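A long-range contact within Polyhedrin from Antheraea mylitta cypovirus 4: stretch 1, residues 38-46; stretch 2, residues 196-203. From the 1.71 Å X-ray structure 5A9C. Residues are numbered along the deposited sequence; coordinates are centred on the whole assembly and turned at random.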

ATOM      1  N   MET A  38       9.207 -14.459   4.310  1.00 23.87           N
ATOM      2  CA  MET A  38      10.502 -13.977   3.856  1.00 16.87           C
ATOM      3  C   MET A  38      10.824 -12.708   4.630  1.00 18.20           C
ATOM      4  O   MET A  38       9.942 -12.109   5.247  1.00 17.30           O
ATOM      5  CB  MET A  38      10.485 -13.702   2.351  1.00 18.06           C
ATOM      6  CG  MET A  38      10.496 -14.958   1.491  1.00 16.87           C
ATOM      7  SD  MET A  38      10.120 -14.615  -0.240  1.00 21.80           S
ATOM      8  CE  MET A  38       8.383 -14.202  -0.109  1.00 26.13           C
ATOM      9  N   ARG A  39      12.086 -12.301   4.615  1.00 17.73           N
ATOM     10  CA  ARG A  39      12.477 -11.115   5.357  1.00 16.76           C
ATOM     11  C   ARG A  39      13.500 -10.303   4.591  1.00 13.94           C
ATOM     12  O   ARG A  39      14.590 -10.786   4.279  1.00 16.43           O
ATOM     13  CB  ARG A  39      13.022 -11.492   6.736  1.00 18.77           C
ATOM     14  CG  ARG A  39      13.141 -10.311   7.689  1.00 17.73           C
ATOM     15  CD  ARG A  39      13.386 -10.789   9.107  1.00 19.55           C
ATOM     16  NE  ARG A  39      13.260  -9.710  10.080  1.00 18.56           N
ATOM     17  CZ  ARG A  39      13.167  -9.904  11.391  1.00 22.69           C
ATOM     18  NH1 ARG A  39      13.177 -11.137  11.883  1.00 22.03           N
ATOM     19  NH2 ARG A  39      13.055  -8.868  12.212  1.00 22.99           N
ATOM     20  N   VAL A  40      13.135  -9.066   4.281  1.00 15.81           N
ATOM     21  CA  VAL A  40      14.043  -8.150   3.608  1.00 17.08           C
ATOM     22  C   VAL A  40      14.250  -6.940   4.499  1.00 17.92           C
ATOM     23  O   VAL A  40      13.290  -6.371   5.019  1.00 18.46           O
ATOM     24  CB  VAL A  40      13.491  -7.706   2.242  1.00 12.13           C
ATOM     25  CG1 VAL A  40      14.358  -6.602   1.649  1.00 18.58           C
ATOM     26  CG2 VAL A  40      13.427  -8.888   1.295  1.00 13.43           C
ATOM     27  N   VAL A  41      15.507  -6.567   4.696  1.00 15.79           N
ATOM     28  CA  VAL A  41      15.823  -5.418   5.523  1.00 15.52           C
ATOM     29  C   VAL A  41      16.729  -4.452   4.780  1.00 11.99           C
ATOM     30  O   VAL A  41      17.729  -4.854   4.180  1.00 16.39           O
ATOM     31  CB  VAL A  41      16.501  -5.834   6.838  1.00 18.17           C
ATOM     32  CG1 VAL A  41      16.713  -4.616   7.728  1.00 15.27           C
ATOM     33  CG2 VAL A  41      15.665  -6.894   7.557  1.00 13.69           C
ATOM     34  N   VAL A  42      16.365  -3.176   4.820  1.00 14.70           N
ATOM     35  CA  VAL A  42      17.193  -2.123   4.260  1.00 15.60           C
ATOM     36  C   VAL A  42      17.828  -1.348   5.409  1.00 17.06           C
ATOM     37  O   VAL A  42      17.138  -0.653   6.158  1.00 19.22           O
ATOM     38  CB  VAL A  42      16.367  -1.165   3.380  1.00 15.21           C
ATOM     39  CG1 VAL A  42      17.265  -0.089   2.775  1.00 20.84           C
ATOM     40  CG2 VAL A  42      15.640  -1.938   2.288  1.00 15.92           C
ATOM     41  N   PHE A  43      19.141  -1.487   5.559  1.00 17.31           N
ATOM     42  CA  PHE A  43      19.874  -0.806   6.621  1.00 15.27           C
ATOM     43  C   PHE A  43      20.484   0.474   6.077  1.00 20.32           C
ATOM     44  O   PHE A  43      21.377   0.417   5.237  1.00 18.33           O
ATOM     45  CB  PHE A  43      21.018  -1.682   7.139  1.00 18.46           C
ATOM     46  CG  PHE A  43      20.578  -2.936   7.832  1.00 19.55           C
ATOM     47  CD1 PHE A  43      20.208  -2.911   9.166  1.00 20.71           C
ATOM     48  CD2 PHE A  43      20.577  -4.151   7.163  1.00 18.37           C
ATOM     49  CE1 PHE A  43      19.823  -4.068   9.814  1.00 16.58           C
ATOM     50  CE2 PHE A  43      20.194  -5.311   7.804  1.00 17.06           C
ATOM     51  CZ  PHE A  43      19.820  -5.270   9.135  1.00 18.00           C
ATOM     52  N   ALA A  44      20.017   1.622   6.558  1.00 19.62           N
ATOM     53  CA  ALA A  44      20.579   2.906   6.143  1.00 24.00           C
ATOM     54  C   ALA A  44      21.712   3.327   7.076  1.00 19.37           C
ATOM     55  O   ALA A  44      21.547   3.334   8.295  1.00 18.26           O
ATOM     56  CB  ALA A  44      19.496   3.979   6.099  1.00 20.92           C
ATOM     57  N   GLN A  45      22.859   3.672   6.498  1.00 20.10           N
ATOM     58  CA  GLN A  45      24.020   4.105   7.271  1.00 24.27           C
ATOM     59  C   GLN A  45      24.218   5.615   7.171  1.00 21.70           C
ATOM     60  O   GLN A  45      24.253   6.170   6.074  1.00 22.59           O
ATOM     61  CB  GLN A  45      25.286   3.399   6.779  1.00 19.46           C
ATOM     62  CG  GLN A  45      26.567   3.937   7.395  1.00 19.55           C
ATOM     63  CD  GLN A  45      27.811   3.497   6.649  1.00 21.49           C
ATOM     64  OE1 GLN A  45      27.752   3.146   5.472  1.00 26.80           O
ATOM     65  NE2 GLN A  45      28.947   3.511   7.336  1.00 32.85           N
ATOM     66  N   TYR A  46      24.362   6.271   8.317  1.00 21.75           N
ATOM     67  CA  TYR A  46      24.540   7.719   8.349  1.00 23.09           C
ATOM     68  C   TYR A  46      25.937   8.091   8.829  1.00 28.83           C
ATOM     69  O   TYR A  46      26.572   7.324   9.554  1.00 25.61           O
ATOM     70  CB  TYR A  46      23.473   8.372   9.234  1.00 21.25           C
ATOM     71  CG  TYR A  46      22.064   8.042   8.800  1.00 19.57           C
ATOM     72  CD1 TYR A  46      21.435   8.777   7.805  1.00 22.29           C
ATOM     73  CD2 TYR A  46      21.372   6.986   9.372  1.00 21.11           C
ATOM     74  CE1 TYR A  46      20.153   8.475   7.399  1.00 21.38           C
ATOM     75  CE2 TYR A  46      20.089   6.676   8.973  1.00 24.69           C
ATOM     76  CZ  TYR A  46      19.485   7.421   7.984  1.00 23.54           C
ATOM     77  OH  TYR A  46      18.205   7.114   7.581  1.00 20.86           O
ATOM     78  N   HIS A 196      18.385 -13.488  12.712  1.00 13.64           N
ATOM     79  CA  HIS A 196      18.778 -14.473  11.702  1.00 16.93           C
ATOM     80  C   HIS A 196      18.666 -13.908  10.292  1.00 15.38           C
ATOM     81  O   HIS A 196      17.995 -14.485   9.431  1.00 17.18           O
ATOM     82  CB  HIS A 196      17.937 -15.748  11.832  1.00 12.64           C
ATOM     83  CG  HIS A 196      17.487 -16.032  13.230  1.00 20.55           C
ATOM     84  ND1 HIS A 196      18.365 -16.346  14.246  1.00 16.09           N
ATOM     85  CD2 HIS A 196      16.252 -16.043  13.785  1.00 15.01           C
ATOM     86  CE1 HIS A 196      17.691 -16.539  15.365  1.00 23.14           C
ATOM     87  NE2 HIS A 196      16.407 -16.357  15.113  1.00 17.74           N
ATOM     88  N   ILE A 197      19.319 -12.773  10.059  1.00 18.92           N
ATOM     89  CA  ILE A 197      19.305 -12.139   8.742  1.00 21.50           C
ATOM     90  C   ILE A 197      20.710 -11.716   8.327  1.00 15.90           C
ATOM     91  O   ILE A 197      21.544 -11.394   9.168  1.00 17.83           O
ATOM     92  CB  ILE A 197      18.386 -10.902   8.710  1.00 15.63           C
ATOM     93  CG1 ILE A 197      18.771  -9.927   9.823  1.00 16.55           C
ATOM     94  CG2 ILE A 197      16.916 -11.317   8.805  1.00 17.36           C
ATOM     95  CD1 ILE A 197      17.963  -8.647   9.827  1.00 19.48           C
ATOM     96  N   ALA A 198      20.970 -11.718   7.026  1.00 17.53           N
ATOM     97  CA  ALA A 198      22.280 -11.336   6.522  1.00 20.07           C
ATOM     98  C   ALA A 198      22.597  -9.883   6.847  1.00 21.29           C
ATOM     99  O   ALA A 198      21.723  -9.018   6.783  1.00 18.65           O
ATOM    100  CB  ALA A 198      22.359 -11.564   5.022  1.00 16.35           C
ATOM    101  N   TYR A 199      23.851  -9.627   7.207  1.00 19.53           N
ATOM    102  CA  TYR A 199      24.345  -8.264   7.358  1.00 17.39           C
ATOM    103  C   TYR A 199      25.830  -8.216   7.021  1.00 20.33           C
ATOM    104  O   TYR A 199      26.564  -9.167   7.274  1.00 20.56           O
ATOM    105  CB  TYR A 199      24.091  -7.719   8.770  1.00 21.05           C
ATOM    106  CG  TYR A 199      24.656  -6.330   8.977  1.00 15.61           C
ATOM    107  CD1 TYR A 199      24.066  -5.222   8.379  1.00 18.27           C
ATOM    108  CD2 TYR A 199      25.789  -6.128   9.757  1.00 18.12           C
ATOM    109  CE1 TYR A 199      24.591  -3.947   8.561  1.00 13.74           C
ATOM    110  CE2 TYR A 199      26.316  -4.863   9.941  1.00 22.31           C
ATOM    111  CZ  TYR A 199      25.717  -3.778   9.342  1.00 16.19           C
ATOM    112  OH  TYR A 199      26.254  -2.520   9.529  1.00 22.77           O
ATOM    113  N   ILE A 200      26.260  -7.103   6.437  1.00 13.39           N
ATOM    114  CA  ILE A 200      27.660  -6.904   6.078  1.00 22.17           C
ATOM    115  C   ILE A 200      28.204  -5.752   6.908  1.00 13.62           C
ATOM    116  O   ILE A 200      27.722  -4.624   6.793  1.00 20.01           O
ATOM    117  CB  ILE A 200      27.804  -6.547   4.587  1.00 27.43           C
ATOM    118  CG1 ILE A 200      27.016  -7.536   3.727  1.00 18.19           C
ATOM    119  CG2 ILE A 200      29.280  -6.499   4.177  1.00 14.47           C
ATOM    120  CD1 ILE A 200      26.993  -7.178   2.259  1.00 22.47           C
ATOM    121  N   ASP A 201      29.190  -6.031   7.756  1.00 16.82           N
ATOM    122  CA  ASP A 201      29.713  -4.992   8.636  1.00 13.45           C
ATOM    123  C   ASP A 201      30.582  -3.993   7.873  1.00 16.94           C
ATOM    124  O   ASP A 201      30.832  -4.161   6.682  1.00 18.25           O
ATOM    125  CB  ASP A 201      30.432  -5.575   9.869  1.00 13.39           C
ATOM    126  CG  ASP A 201      31.831  -6.099   9.565  1.00 21.31           C
ATOM    127  OD1 ASP A 201      32.377  -5.830   8.473  1.00 18.01           O
ATOM    128  OD2 ASP A 201      32.397  -6.775  10.452  1.00 20.90           O
ATOM    129  N   GLN A 202      31.030  -2.952   8.565  1.00 16.20           N
ATOM    130  CA  GLN A 202      31.726  -1.848   7.907  1.00 20.32           C
ATOM    131  C   GLN A 202      33.075  -2.234   7.298  1.00 19.78           C
ATOM    132  O   GLN A 202      33.637  -1.481   6.501  1.00 19.56           O
ATOM    133  CB  GLN A 202      31.863  -0.657   8.860  1.00 17.40           C
ATOM    134  CG  GLN A 202      30.525  -0.010   9.188  1.00 16.54           C
ATOM    135  CD  GLN A 202      30.632   1.097  10.221  1.00 30.49           C
ATOM    136  OE1 GLN A 202      31.728   1.485  10.626  1.00 34.14           O
ATOM    137  NE2 GLN A 202      29.486   1.612  10.648  1.00 20.36           N
ATOM    138  N   ALA A 203      33.582  -3.409   7.665  1.00 15.68           N
ATOM    139  CA  ALA A 203      34.817  -3.924   7.083  1.00 16.30           C
ATOM    140  C   ALA A 203      34.526  -4.826   5.886  1.00 22.83           C
ATOM    141  O   ALA A 203      35.442  -5.338   5.246  1.00 26.53           O
ATOM    142  CB  ALA A 203      35.633  -4.674   8.131  1.00 20.26           C
TER

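Residues 38-45 form a strand, and the segment that runs alongside it, 197-202, follows nearly the same direction, the two end-to-end vectors lying 16° apart. The backbones stay well separated: CA of Arg-39 is 7.7 Å from CA of Ile-197, and CA of Phe-43 is 8.7 Å from CA of Tyr-199. No hydrogen bond crosses this gap, and the contact is made mainly by side chains. On the strand, the alternation of side chains directs Arg-39, Val-41, Phe-43 and Gln-45 toward stretch 2, whereas Met-38, Val-40, Val-42 and Ala-44 make no contact with it.

Arg-39 extends in an all-trans conformation and contributes chiefly its aliphatic portion, CD lying 3.6 Å from CG2 of Ile-197. Its NE and NH2 are hydrogen-bonded elsewhere in the structure, so these two donors are satisfied even though the chain lies against a hydrocarbon neighbour. Val-41 continues this apolar surface, with CG2 3.7 Å from CD1 of Ile-197. CD1 of Ile-197 also reaches Phe-43, 3.9 Å from its CZ and near the plane of the ring, so Ile-197 spans Arg-39, Val-41 and Phe-43, three of the residues whose CA-to-CB bonds point toward stretch 2.

Phe-43 is also engaged over one ring face. Tyr-199 has its CA-to-CB bond directed sideways, but its ring comes nearer and presents an edge to that face, with CD1 3.8 Å from CD2 of Phe-43. The centroids of the Phe-43 and Tyr-199 rings are 5.1 Å apart and the planes inclined at 70°, an edge-to-face arrangement that sets the positively polarised ring edge against the π cloud.

At the far end, Gln-45 meets the more exposed Gln-202. Their NE2 atoms are 3.9 Å apart, a van der Waals approach without a hydrogen bond, and NE2 of Gln-202 is hydrogen-bonded elsewhere in the structure. The contact thus passes from a buried, largely apolar cluster to a more exposed polar pair.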